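Local coordinates for type III restriction-modification enzyme EcoP15I Mod subunit (Escherichia coli, PDB 4ZCF), which methylates the second adenine of the DNA site 5'-CAGCAG-3' using S-adenosyl-L-methionine, and joins the Res subunit to cut DNA, at residues N228-N233 with A238-Y243; P125-T128 with G132-Y135; S172-F177 with S205-V210; F29-A34 with D200-S205. One frame throughout, in Å; residues are numbered along the deposited sequence.

Overall arrangement
Contacts 1, 2 and 4 are partly buried, whereas contact 3, between helices 171-188 and 204-215, is wholly buried and made of carbon packing. Contact 2 sits in the loop after strand 117-122 and leans on contact 3, where W174 lies beside F133 and P125. Contacts 3 and 4 share S205 and helix 204-215: one packs the helix side, the other ties its N-terminal approach to the loop 29-34 through a lysine and an amide. Contact 1 holds the loop after strand 220-227 to the start of strand 241-248 by backbone and carboxylate bonds and meets contact 2 through E242 and Y126. Contacts 1, 3 and 4 also touch the second subunit; contact 2 does not.

Contact 1 (N228-N233 with A238-Y243); sequences NATDNN and AVEHEY
The carboxylate oxygen E240 OE2 is gripped by both copies of the protein: D231 N donates to it over 3.0 Å at an N-H...O angle of 151°, on the anti lone pair pointing away from OE1, and K387 of the second subunit adds a salt bridge to the same oxygen. S389 of that subunit takes the other oxygen, OE1, so both ends of the buried carboxylate are satisfied. E240 reaches D231 because its chain is extended beyond CG and runs past the A229 carbonyl, with E240 CB 3.3 Å from A229 O. The backbone carbonyl of E240 is likewise an acceptor, for two weak bonds, from N228 N at 3.1 Å and A229 N at 3.3 Å. At the other end of the contact, N228 and E242 cross at about a right angle, amide and carboxylate planes 67° apart, and N228 ND2 lies 3.3 Å from E242 OE1. The chi1 of N228, 67°, sets its amide between backbone N and carbonyl carbon and brings it over E242 CG. E242 OE2 in turn binds the hydroxyl of Y126. D231 OD1 accepts from N233 N at 3.2 Å, which closes an Asx turn, while A238 CB approaches D231 O at 3.9 Å. The loop after strand 220-227 folds back nearly antiparallel on the start of strand 241-248, its neighbour in the methylase sheet. A238 itself pairs in parallel with a strand of the second subunit, carrying the sheet across the dimer interface, and Y243 stacks on F204 at the start of helix 204-215.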
loop_
_atom_site.group_PDB
_atom_site.type_symbol
_atom_site.label_atom_id
_atom_site.label_comp_id
_atom_site.label_asym_id
_atom_site.label_seq_id
_atom_site.Cartn_x
_atom_site.Cartn_y
_atom_site.Cartn_z
ATOM N N ASN A 228 20.175 0.786 -15.067
ATOM C CA ASN A 228 21.441 0.703 -14.348
ATOM C C ASN A 228 22.573 -0.065 -15.011
ATOM O O ASN A 228 23.659 -0.170 -14.431
ATOM C CB ASN A 228 21.146 0.072 -12.980
ATOM C CG ASN A 228 20.698 -1.371 -13.017
ATOM O OD1 ASN A 228 20.095 -1.835 -13.977
ATOM N ND2 ASN A 228 20.980 -2.128 -11.953
ATOM N N ALA A 229 22.317 -0.654 -16.186
ATOM C CA ALA A 229 23.307 -1.464 -16.907
ATOM C C ALA A 229 23.374 -1.080 -18.377
ATOM O O ALA A 229 22.454 -0.432 -18.886
ATOM C CB ALA A 229 22.981 -2.944 -16.769
ATOM N N THR A 230 24.486 -1.471 -19.040
ATOM C CA THR A 230 24.778 -1.286 -20.450
ATOM C C THR A 230 25.311 -2.623 -20.916
ATOM O O THR A 230 26.445 -2.993 -20.602
ATOM C CB THR A 230 25.726 -0.109 -20.645
ATOM O OG1 THR A 230 25.097 1.056 -20.110
ATOM C CG2 THR A 230 26.054 0.141 -22.105
ATOM N N ASP A 231 24.455 -3.391 -21.579
ATOM C CA ASP A 231 24.813 -4.716 -22.039
ATOM C C ASP A 231 24.892 -4.735 -23.531
ATOM O O ASP A 231 23.866 -4.586 -24.202
ATOM C CB ASP A 231 23.828 -5.777 -21.510
ATOM C CG ASP A 231 24.410 -7.177 -21.478
ATOM O OD1 ASP A 231 25.377 -7.436 -22.226
ATOM O OD2 ASP A 231 23.905 -8.012 -20.700
ATOM N N ASN A 232 26.120 -4.916 -24.058
ATOM C CA ASN A 232 26.387 -4.953 -25.495
ATOM C C ASN A 232 26.558 -6.349 -26.063
ATOM O O ASN A 232 26.601 -6.509 -27.280
ATOM C CB ASN A 232 27.510 -4.001 -25.869
ATOM C CG ASN A 232 27.115 -2.541 -25.760
ATOM O OD1 ASN A 232 25.990 -2.147 -26.062
ATOM N ND2 ASN A 232 28.044 -1.698 -25.351
ATOM N N ASN A 233 26.558 -7.363 -25.188
ATOM C CA ASN A 233 26.616 -8.774 -25.573
ATOM C C ASN A 233 25.394 -9.144 -26.413
ATOM O O ASN A 233 24.282 -8.720 -26.072
ATOM C CB ASN A 233 26.673 -9.658 -24.334
ATOM C CG ASN A 233 27.996 -9.577 -23.634
ATOM O OD1 ASN A 233 29.066 -9.682 -24.256
ATOM N ND2 ASN A 233 27.949 -9.377 -22.324
ATOM N N ALA A 238 18.086 -6.596 -24.720
ATOM C CA ALA A 238 19.262 -6.243 -23.936
ATOM C C ALA A 238 18.697 -5.747 -22.605
ATOM O O ALA A 238 18.131 -4.653 -22.534
ATOM C CB ALA A 238 20.039 -5.132 -24.638
ATOM N N VAL A 239 18.774 -6.590 -21.581
ATOM C CA VAL A 239 18.265 -6.298 -20.246
ATOM C C VAL A 239 19.194 -5.325 -19.532
ATOM O O VAL A 239 20.309 -5.679 -19.152
ATOM C CB VAL A 239 17.847 -7.557 -19.422
ATOM C CG1 VAL A 239 16.652 -8.252 -20.064
ATOM C CG2 VAL A 239 19.000 -8.544 -19.292
ATOM N N GLU A 240 18.731 -4.083 -19.392
ATOM C CA GLU A 240 19.497 -2.970 -18.856
ATOM C C GLU A 240 18.780 -2.253 -17.707
ATOM O O GLU A 240 19.211 -1.180 -17.270
ATOM C CB GLU A 240 19.813 -2.000 -20.004
ATOM C CG GLU A 240 20.822 -2.568 -21.000
ATOM C CD GLU A 240 21.114 -1.686 -22.193
ATOM O OE1 GLU A 240 20.208 -0.947 -22.636
ATOM O OE2 GLU A 240 22.254 -1.739 -22.697
ATOM N N HIS A 241 17.720 -2.888 -17.173
ATOM C CA HIS A 241 16.950 -2.303 -16.105
ATOM C C HIS A 241 16.421 -3.304 -15.072
ATOM O O HIS A 241 16.347 -4.514 -15.307
ATOM C CB HIS A 241 15.808 -1.433 -16.674
ATOM C CG HIS A 241 14.570 -2.196 -17.057
ATOM N ND1 HIS A 241 14.445 -2.785 -18.296
ATOM C CD2 HIS A 241 13.433 -2.426 -16.350
ATOM C CE1 HIS A 241 13.247 -3.353 -18.313
ATOM N NE2 HIS A 241 12.602 -3.168 -17.164
ATOM N N GLU A 242 16.023 -2.751 -13.933
ATOM C CA GLU A 242 15.346 -3.435 -12.853
ATOM C C GLU A 242 14.314 -2.459 -12.258
ATOM O O GLU A 242 14.070 -1.394 -12.826
ATOM C CB GLU A 242 16.334 -3.998 -11.830
ATOM C CG GLU A 242 17.507 -3.094 -11.494
ATOM C CD GLU A 242 18.283 -3.655 -10.331
ATOM O OE1 GLU A 242 19.176 -4.502 -10.569
ATOM O OE2 GLU A 242 17.932 -3.319 -9.177
ATOM N N TYR A 243 13.702 -2.815 -11.151
ATOM C CA TYR A 243 12.615 -2.017 -10.591
ATOM C C TYR A 243 12.763 -1.688 -9.125
ATOM O O TYR A 243 13.556 -2.284 -8.423
ATOM C CB TYR A 243 11.256 -2.740 -10.817
ATOM C CG TYR A 243 11.057 -3.336 -12.201
ATOM C CD1 TYR A 243 10.475 -2.593 -13.224
ATOM C CD2 TYR A 243 11.426 -4.650 -12.477
ATOM C CE1 TYR A 243 10.314 -3.125 -14.505
ATOM C CE2 TYR A 243 11.265 -5.197 -13.757
ATOM C CZ TYR A 243 10.686 -4.436 -14.762
ATOM O OH TYR A 243 10.515 -4.954 -16.022
#

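Contact 2 (P125-T128 with G132-Y135); sequences PYNT and GFVY
Apolar packing begins with P125 and F133: the proline CG lies 4.0 Å from F133 CD1, the pyrrolidine and the phenyl ring crossing obliquely. F133 turns its CG anti to the backbone N (chi1 169°), which carries the ring across to the proline and the neighbouring amide. The ring also meets W174 of helix 171-188 edge to face. The other ortho carbon belongs to a polar neighbour, for N127 OD1 comes within 3.6 Å of F133 CD2. Amide and ring stand 72° apart and the two side chains cross at about a right angle, OD1 approaching the ring obliquely. No hydrogen bond runs directly between the two segments. Instead, polar bonds to residues around them hold the parts in place: N127 ND2 donates to S169 O and to E203 OE2, P125 O accepts from W174 NE1, and the carboxylate of D131, in the short link between the segments, receives T128 N on one oxygen and F133 N on the other. P125 and Y126 close the DPPY sequence, 123-126, predicted to bind S-adenosyl methionine and characteristic of amino-methyltransferases of this family. The contact itself is thus packing without a direct polar bond, its hydrogen bonds going to residues outside the two segments: the F133 ring is held mainly by packing, its backbone N by D131, whereas the rotation of the N127 amide is fixed by its two ND2 acceptors, and its oxygen rests obliquely against F133 CD2 without a hydrogen bond to it.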
loop_
_atom_site.group_PDB
_atom_site.type_symbol
_atom_site.label_atom_id
_atom_site.label_comp_id
_atom_site.label_asym_id
_atom_site.label_seq_id
_atom_site.Cartn_x
_atom_site.Cartn_y
_atom_site.Cartn_z
ATOM N N PRO A 125 17.104 -10.647 -1.875
ATOM C CA PRO A 125 17.680 -11.456 -2.958
ATOM C C PRO A 125 16.634 -11.562 -4.078
ATOM O O PRO A 125 15.418 -11.691 -3.828
ATOM C CB PRO A 125 17.986 -12.807 -2.298
ATOM C CG PRO A 125 17.111 -12.876 -1.085
ATOM C CD PRO A 125 16.770 -11.459 -0.677
ATOM N N TYR A 126 17.098 -11.385 -5.313
ATOM C CA TYR A 126 16.290 -11.459 -6.514
ATOM C C TYR A 126 16.212 -12.974 -6.773
ATOM O O TYR A 126 16.875 -13.738 -6.061
ATOM C CB TYR A 126 17.061 -10.760 -7.643
ATOM C CG TYR A 126 17.249 -9.255 -7.532
ATOM C CD1 TYR A 126 16.842 -8.558 -6.396
ATOM C CD2 TYR A 126 17.832 -8.526 -8.570
ATOM C CE1 TYR A 126 17.054 -7.186 -6.272
ATOM C CE2 TYR A 126 18.000 -7.142 -8.479
ATOM C CZ TYR A 126 17.603 -6.475 -7.332
ATOM O OH TYR A 126 17.801 -5.119 -7.216
ATOM N N ASN A 127 15.439 -13.466 -7.711
ATOM C CA ASN A 127 15.571 -14.932 -7.797
ATOM C C ASN A 127 16.138 -15.286 -9.151
ATOM O O ASN A 127 15.560 -16.045 -9.930
ATOM C CB ASN A 127 14.287 -15.665 -7.393
ATOM C CG ASN A 127 14.391 -17.125 -7.048
ATOM O OD1 ASN A 127 15.443 -17.768 -7.092
ATOM N ND2 ASN A 127 13.246 -17.709 -6.796
ATOM N N THR A 128 17.290 -14.657 -9.414
ATOM C CA THR A 128 18.143 -14.658 -10.597
ATOM C C THR A 128 18.416 -16.040 -11.163
ATOM O O THR A 128 18.479 -16.192 -12.388
ATOM C CB THR A 128 19.434 -13.874 -10.253
ATOM O OG1 THR A 128 19.169 -12.453 -10.196
ATOM C CG2 THR A 128 20.557 -14.147 -11.200
ATOM N N GLY A 132 22.491 -17.858 -5.909
ATOM C CA GLY A 132 22.557 -18.855 -4.853
ATOM C C GLY A 132 21.423 -18.822 -3.844
ATOM O O GLY A 132 21.581 -19.376 -2.742
ATOM N N PHE A 133 20.266 -18.169 -4.197
ATOM C CA PHE A 133 19.092 -18.142 -3.327
ATOM C C PHE A 133 18.542 -19.560 -3.213
ATOM O O PHE A 133 18.287 -20.227 -4.220
ATOM C CB PHE A 133 17.969 -17.180 -3.810
ATOM C CG PHE A 133 16.664 -17.360 -3.044
ATOM C CD1 PHE A 133 16.491 -16.789 -1.784
ATOM C CD2 PHE A 133 15.654 -18.193 -3.534
ATOM C CE1 PHE A 133 15.316 -17.020 -1.043
ATOM C CE2 PHE A 133 14.493 -18.431 -2.785
ATOM C CZ PHE A 133 14.339 -17.853 -1.541
ATOM N N VAL A 134 18.313 -19.968 -1.973
ATOM C CA VAL A 134 17.754 -21.253 -1.573
ATOM C C VAL A 134 16.960 -20.964 -0.311
ATOM O O VAL A 134 17.432 -20.192 0.525
ATOM C CB VAL A 134 18.842 -22.383 -1.375
ATOM C CG1 VAL A 134 20.027 -21.926 -0.519
ATOM C CG2 VAL A 134 18.243 -23.660 -0.802
ATOM N N TYR A 135 15.750 -21.530 -0.183
ATOM C CA TYR A 135 15.013 -21.363 1.059
ATOM C C TYR A 135 15.602 -22.349 2.088
ATOM O O TYR A 135 15.805 -23.538 1.775
ATOM C CB TYR A 135 13.502 -21.634 0.920
ATOM C CG TYR A 135 12.781 -21.281 2.202
ATOM C CD1 TYR A 135 12.706 -22.192 3.257
ATOM C CD2 TYR A 135 12.313 -19.991 2.424
ATOM C CE1 TYR A 135 12.178 -21.825 4.493
ATOM C CE2 TYR A 135 11.760 -19.622 3.647
ATOM C CZ TYR A 135 11.684 -20.542 4.672
ATOM O OH TYR A 135 11.145 -20.148 5.863
#

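Contact 3 (S172-F177 with S205-V210); sequences SAWLTF and SQLKLV
W174 meets L207 with the edge of its indole: CH2 lies 3.9 Å from L207 CB, close to the ring plane, and 4.0 Å from L207 CD1, while CZ3 touches the same CB. With CG anti to the backbone N (chi1 -166°), the six-membered ring projects from helix 171-188 and reaches helix 204-215 with its far carbons. One residue on, L175 points its CD2 branch into the groove between Q206 and V210. That methyl is 3.5 Å from Q206 O and 4.0 Å from V210 CB, and the leucine and valine side chains slide past each other in opposite directions. Of the Q206 side chain it is CB that takes part, 4.1 Å from L175 CD2, because the chain bends at chi2 and leads the amide away. The axes of segments 172-177 and 205-210 approach to 10.8 Å and cross at -41°. Helix 171-188 belongs to the beta-alpha-beta crossover between the adjacent parallel strands 117-122 and 193-199, and helix 204-215 follows the second of these, an arrangement of the Rossmann-like methyltransferase core. Within helix 171-188, S172 O accepts both T176 N and T176 OG1, which arrive from opposite faces of its plane; W60 NE1 also bonds to that hydroxyl. L175 packs further on L58 and W60 of strand 57-60. On the opposing helix, Q206 and L209 pack against L209 and Q206 of the second subunit.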
loop_
_atom_site.group_PDB
_atom_site.type_symbol
_atom_site.label_atom_id
_atom_site.label_comp_id
_atom_site.label_asym_id
_atom_site.label_seq_id
_atom_site.Cartn_x
_atom_site.Cartn_y
_atom_site.Cartn_z
ATOM N N SER A 172 7.335 -20.030 -4.950
ATOM C CA SER A 172 6.696 -20.344 -3.666
ATOM C C SER A 172 7.689 -20.318 -2.502
ATOM O O SER A 172 7.350 -19.776 -1.456
ATOM C CB SER A 172 5.922 -21.656 -3.727
ATOM O OG SER A 172 6.699 -22.723 -4.232
ATOM N N ALA A 173 8.926 -20.854 -2.692
ATOM C CA ALA A 173 9.984 -20.821 -1.667
ATOM C C ALA A 173 10.358 -19.361 -1.392
ATOM O O ALA A 173 10.380 -18.931 -0.220
ATOM C CB ALA A 173 11.200 -21.603 -2.131
ATOM N N TRP A 174 10.538 -18.569 -2.489
ATOM C CA TRP A 174 10.819 -17.128 -2.410
ATOM C C TRP A 174 9.710 -16.354 -1.691
ATOM O O TRP A 174 10.018 -15.546 -0.825
ATOM C CB TRP A 174 11.124 -16.542 -3.789
ATOM C CG TRP A 174 11.744 -15.174 -3.724
ATOM C CD1 TRP A 174 13.076 -14.882 -3.633
ATOM C CD2 TRP A 174 11.051 -13.906 -3.743
ATOM N NE1 TRP A 174 13.262 -13.514 -3.615
ATOM C CE2 TRP A 174 12.034 -12.890 -3.664
ATOM C CE3 TRP A 174 9.695 -13.532 -3.833
ATOM C CZ2 TRP A 174 11.703 -11.523 -3.672
ATOM C CZ3 TRP A 174 9.363 -12.180 -3.820
ATOM C CH2 TRP A 174 10.356 -11.193 -3.765
ATOM N N LEU A 175 8.426 -16.641 -1.993
ATOM C CA LEU A 175 7.275 -15.993 -1.335
ATOM C C LEU A 175 7.145 -16.381 0.142
ATOM O O LEU A 175 6.733 -15.556 0.960
ATOM C CB LEU A 175 5.972 -16.269 -2.091
ATOM C CG LEU A 175 5.831 -15.667 -3.515
ATOM C CD1 LEU A 175 4.705 -16.342 -4.268
ATOM C CD2 LEU A 175 5.554 -14.169 -3.487
ATOM N N THR A 176 7.561 -17.620 0.498
ATOM C CA THR A 176 7.556 -18.124 1.878
ATOM C C THR A 176 8.604 -17.331 2.670
ATOM O O THR A 176 8.389 -17.028 3.845
ATOM C CB THR A 176 7.807 -19.661 1.907
ATOM O OG1 THR A 176 6.943 -20.312 0.972
ATOM C CG2 THR A 176 7.611 -20.276 3.301
ATOM N N PHE A 177 9.730 -16.997 2.022
ATOM C CA PHE A 177 10.814 -16.221 2.619
ATOM C C PHE A 177 10.442 -14.751 2.882
ATOM O O PHE A 177 10.589 -14.322 4.029
ATOM C CB PHE A 177 12.125 -16.381 1.824
ATOM C CG PHE A 177 13.243 -15.428 2.213
ATOM C CD1 PHE A 177 13.820 -15.484 3.476
ATOM C CD2 PHE A 177 13.724 -14.489 1.308
ATOM C CE1 PHE A 177 14.832 -14.599 3.837
ATOM C CE2 PHE A 177 14.719 -13.595 1.676
ATOM C CZ PHE A 177 15.270 -13.658 2.936
ATOM N N SER A 205 6.412 -9.494 -10.654
ATOM C CA SER A 205 4.959 -9.754 -10.616
ATOM C C SER A 205 4.511 -10.434 -9.334
ATOM O O SER A 205 3.556 -9.964 -8.714
ATOM C CB SER A 205 4.524 -10.562 -11.833
ATOM O OG SER A 205 5.310 -10.217 -12.962
ATOM N N GLN A 206 5.243 -11.485 -8.896
ATOM C CA GLN A 206 4.987 -12.251 -7.653
ATOM C C GLN A 206 5.089 -11.411 -6.394
ATOM O O GLN A 206 4.273 -11.589 -5.491
ATOM C CB GLN A 206 5.916 -13.457 -7.541
ATOM C CG GLN A 206 5.565 -14.589 -8.516
ATOM C CD GLN A 206 6.024 -14.393 -9.952
ATOM O OE1 GLN A 206 6.748 -13.444 -10.329
ATOM N NE2 GLN A 206 5.619 -15.324 -10.782
ATOM N N LEU A 207 6.068 -10.485 -6.325
ATOM C CA LEU A 207 6.224 -9.581 -5.179
ATOM C C LEU A 207 5.135 -8.538 -5.185
ATOM O O LEU A 207 4.584 -8.229 -4.133
ATOM C CB LEU A 207 7.584 -8.887 -5.242
ATOM C CG LEU A 207 7.852 -7.716 -4.287
ATOM C CD1 LEU A 207 7.916 -8.172 -2.780
ATOM C CD2 LEU A 207 9.080 -6.963 -4.740
ATOM N N LYS A 208 4.848 -7.976 -6.353
ATOM C CA LYS A 208 3.839 -6.951 -6.546
ATOM C C LYS A 208 2.489 -7.487 -6.125
ATOM O O LYS A 208 1.743 -6.768 -5.452
ATOM C CB LYS A 208 3.806 -6.477 -8.016
ATOM C CG LYS A 208 4.591 -5.204 -8.283
ATOM C CD LYS A 208 3.926 -3.930 -7.692
ATOM C CE LYS A 208 2.814 -3.351 -8.535
ATOM N NZ LYS A 208 1.522 -4.056 -8.309
ATOM N N LEU A 209 2.204 -8.768 -6.472
ATOM C CA LEU A 209 0.969 -9.450 -6.064
ATOM C C LEU A 209 0.903 -9.749 -4.560
ATOM O O LEU A 209 -0.167 -9.562 -3.969
ATOM C CB LEU A 209 0.631 -10.677 -6.944
ATOM C CG LEU A 209 0.237 -10.362 -8.427
ATOM C CD1 LEU A 209 -0.304 -11.577 -9.109
ATOM C CD2 LEU A 209 -0.805 -9.261 -8.523
ATOM N N VAL A 210 2.044 -10.113 -3.917
ATOM C CA VAL A 210 2.093 -10.321 -2.451
ATOM C C VAL A 210 1.997 -9.002 -1.683
ATOM O O VAL A 210 1.470 -8.983 -0.573
ATOM C CB VAL A 210 3.239 -11.251 -1.974
ATOM C CG1 VAL A 210 4.544 -10.507 -1.796
ATOM C CG2 VAL A 210 2.866 -11.973 -0.691
#

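Contact 4 (F29-A34 with D200-S205); sequences FDKNGA and DHNEFS
K31 occupies the second position of a type I turn from D30 to G33, its CA 9.7 Å from that of N202, which sits two residues before helix 204-215 and just ahead of the N-cap residue E203. The two side chains span this gap, most of it by the long lysine chain. Its CG lies between the backbone N and the carbonyl carbon, and a bend at chi3 (-84°) directs the ammonium group to the asparagine. K31 NZ donates to N202 OD1 over 2.9 Å, meeting the amide oxygen at a C=O...N angle of 126° and only 16° from the carbonyl plane, while the two side chains cross at about a right angle. The amide is fixed from its other end: N202 ND2 gives a 2.7 Å bond to D200 OD1 on the syn lone pair, and N202 N reaches the same D200 OD1 at 3.1 Å from above the carboxylate plane, an Asx turn. On the lysine side D30 OD1 does similar work, receiving N32 N at 3.0 Å and A34 N at 3.1 Å from opposite faces, with D30 OD2 bonded to S52 of the second subunit. The side chain of N202 is about 4 Å from a bound manganese ion, and K31 also packs on E217 of the second subunit. Between these two segments the link is a single lysine-to-amide hydrogen bond, and the negative D200 behind the amide would be expected to polarise it so that its oxygen becomes a stronger acceptor for the lysine.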
loop_
_atom_site.group_PDB
_atom_site.type_symbol
_atom_site.label_atom_id
_atom_site.label_comp_id
_atom_site.label_asym_id
_atom_site.label_seq_id
_atom_site.Cartn_x
_atom_site.Cartn_y
_atom_site.Cartn_z
ATOM N N PHE A 29 5.776 -27.040 -17.164
ATOM C CA PHE A 29 7.236 -27.014 -17.066
ATOM C C PHE A 29 7.658 -25.659 -16.475
ATOM O O PHE A 29 7.131 -24.626 -16.874
ATOM C CB PHE A 29 7.872 -27.277 -18.443
ATOM C CG PHE A 29 7.515 -28.632 -19.015
ATOM C CD1 PHE A 29 6.368 -28.802 -19.786
ATOM C CD2 PHE A 29 8.324 -29.739 -18.784
ATOM C CE1 PHE A 29 6.036 -30.057 -20.308
ATOM C CE2 PHE A 29 7.993 -30.992 -19.314
ATOM C CZ PHE A 29 6.851 -31.142 -20.067
ATOM N N ASP A 30 8.541 -25.658 -15.486
ATOM C CA ASP A 30 8.937 -24.405 -14.831
ATOM C C ASP A 30 9.916 -23.555 -15.679
ATOM O O ASP A 30 10.188 -23.925 -16.818
ATOM C CB ASP A 30 9.378 -24.654 -13.362
ATOM C CG ASP A 30 10.765 -25.228 -13.154
ATOM O OD1 ASP A 30 11.488 -25.415 -14.151
ATOM O OD2 ASP A 30 11.169 -25.395 -11.981
ATOM N N LYS A 31 10.431 -22.430 -15.145
ATOM C CA LYS A 31 11.358 -21.570 -15.904
ATOM C C LYS A 31 12.652 -22.264 -16.330
ATOM O O LYS A 31 13.303 -21.813 -17.269
ATOM C CB LYS A 31 11.636 -20.235 -15.180
ATOM C CG LYS A 31 12.550 -20.315 -13.951
ATOM C CD LYS A 31 12.496 -19.042 -13.120
ATOM C CE LYS A 31 13.402 -17.916 -13.588
ATOM N NZ LYS A 31 12.817 -16.590 -13.237
ATOM N N ASN A 32 13.008 -23.360 -15.635
ATOM C CA ASN A 32 14.203 -24.175 -15.860
ATOM C C ASN A 32 13.905 -25.474 -16.634
ATOM O O ASN A 32 14.764 -26.357 -16.697
ATOM C CB ASN A 32 14.916 -24.467 -14.521
ATOM C CG ASN A 32 15.262 -23.235 -13.707
ATOM O OD1 ASN A 32 15.801 -22.239 -14.222
ATOM N ND2 ASN A 32 14.965 -23.283 -12.408
ATOM N N GLY A 33 12.718 -25.555 -17.246
ATOM C CA GLY A 33 12.298 -26.691 -18.057
ATOM C C GLY A 33 12.054 -27.974 -17.289
ATOM O O GLY A 33 12.042 -29.053 -17.898
ATOM N N ALA A 34 11.858 -27.862 -15.946
ATOM C CA ALA A 34 11.563 -28.954 -15.012
ATOM C C ALA A 34 10.039 -29.160 -14.926
ATOM O O ALA A 34 9.285 -28.188 -14.935
ATOM C CB ALA A 34 12.137 -28.647 -13.631
ATOM N N ASP A 200 14.188 -7.322 -9.820
ATOM C CA ASP A 200 14.419 -7.454 -11.248
ATOM C C ASP A 200 13.229 -8.305 -11.831
ATOM O O ASP A 200 12.249 -8.509 -11.125
ATOM C CB ASP A 200 15.871 -7.980 -11.537
ATOM C CG ASP A 200 16.139 -9.477 -11.689
ATOM O OD1 ASP A 200 15.307 -10.296 -11.215
ATOM O OD2 ASP A 200 17.169 -9.833 -12.301
ATOM N N HIS A 201 13.287 -8.748 -13.086
ATOM C CA HIS A 201 12.182 -9.477 -13.742
ATOM C C HIS A 201 11.809 -10.850 -13.174
ATOM O O HIS A 201 10.743 -11.375 -13.495
ATOM C CB HIS A 201 12.434 -9.595 -15.244
ATOM C CG HIS A 201 13.623 -10.434 -15.564
ATOM N ND1 HIS A 201 14.892 -9.896 -15.594
ATOM C CD2 HIS A 201 13.696 -11.751 -15.849
ATOM C CE1 HIS A 201 15.698 -10.903 -15.876
ATOM N NE2 HIS A 201 15.016 -12.032 -16.061
ATOM N N ASN A 202 12.689 -11.452 -12.384
ATOM C CA ASN A 202 12.435 -12.787 -11.846
ATOM C C ASN A 202 11.224 -12.884 -10.931
ATOM O O ASN A 202 10.361 -13.727 -11.177
ATOM C CB ASN A 202 13.697 -13.390 -11.242
ATOM C CG ASN A 202 14.766 -13.577 -12.272
ATOM O OD1 ASN A 202 14.626 -14.383 -13.188
ATOM N ND2 ASN A 202 15.810 -12.762 -12.209
ATOM N N GLU A 203 11.113 -11.968 -9.953
ATOM C CA GLU A 203 10.034 -11.940 -8.953
ATOM C C GLU A 203 9.180 -10.671 -8.929
ATOM O O GLU A 203 8.370 -10.518 -8.011
ATOM C CB GLU A 203 10.605 -12.218 -7.538
ATOM C CG GLU A 203 11.353 -13.534 -7.405
ATOM C CD GLU A 203 10.516 -14.784 -7.601
ATOM O OE1 GLU A 203 9.292 -14.723 -7.351
ATOM O OE2 GLU A 203 11.084 -15.825 -8.008
ATOM N N PHE A 204 9.339 -9.775 -9.920
ATOM C CA PHE A 204 8.586 -8.514 -9.982
ATOM C C PHE A 204 7.071 -8.688 -9.795
ATOM O O PHE A 204 6.529 -8.125 -8.850
ATOM C CB PHE A 204 8.944 -7.683 -11.240
ATOM C CG PHE A 204 8.137 -6.423 -11.490
ATOM C CD1 PHE A 204 7.880 -5.521 -10.460
ATOM C CD2 PHE A 204 7.693 -6.105 -12.765
ATOM C CE1 PHE A 204 7.162 -4.345 -10.697
ATOM C CE2 PHE A 204 6.960 -4.928 -12.996
ATOM C CZ PHE A 204 6.702 -4.060 -11.959
ATOM N N SER A 205 6.412 -9.494 -10.654
ATOM C CA SER A 205 4.959 -9.754 -10.616
ATOM C C SER A 205 4.511 -10.434 -9.334
ATOM O O SER A 205 3.556 -9.964 -8.714
ATOM C CB SER A 205 4.524 -10.562 -11.833
ATOM O OG SER A 205 5.310 -10.217 -12.962
#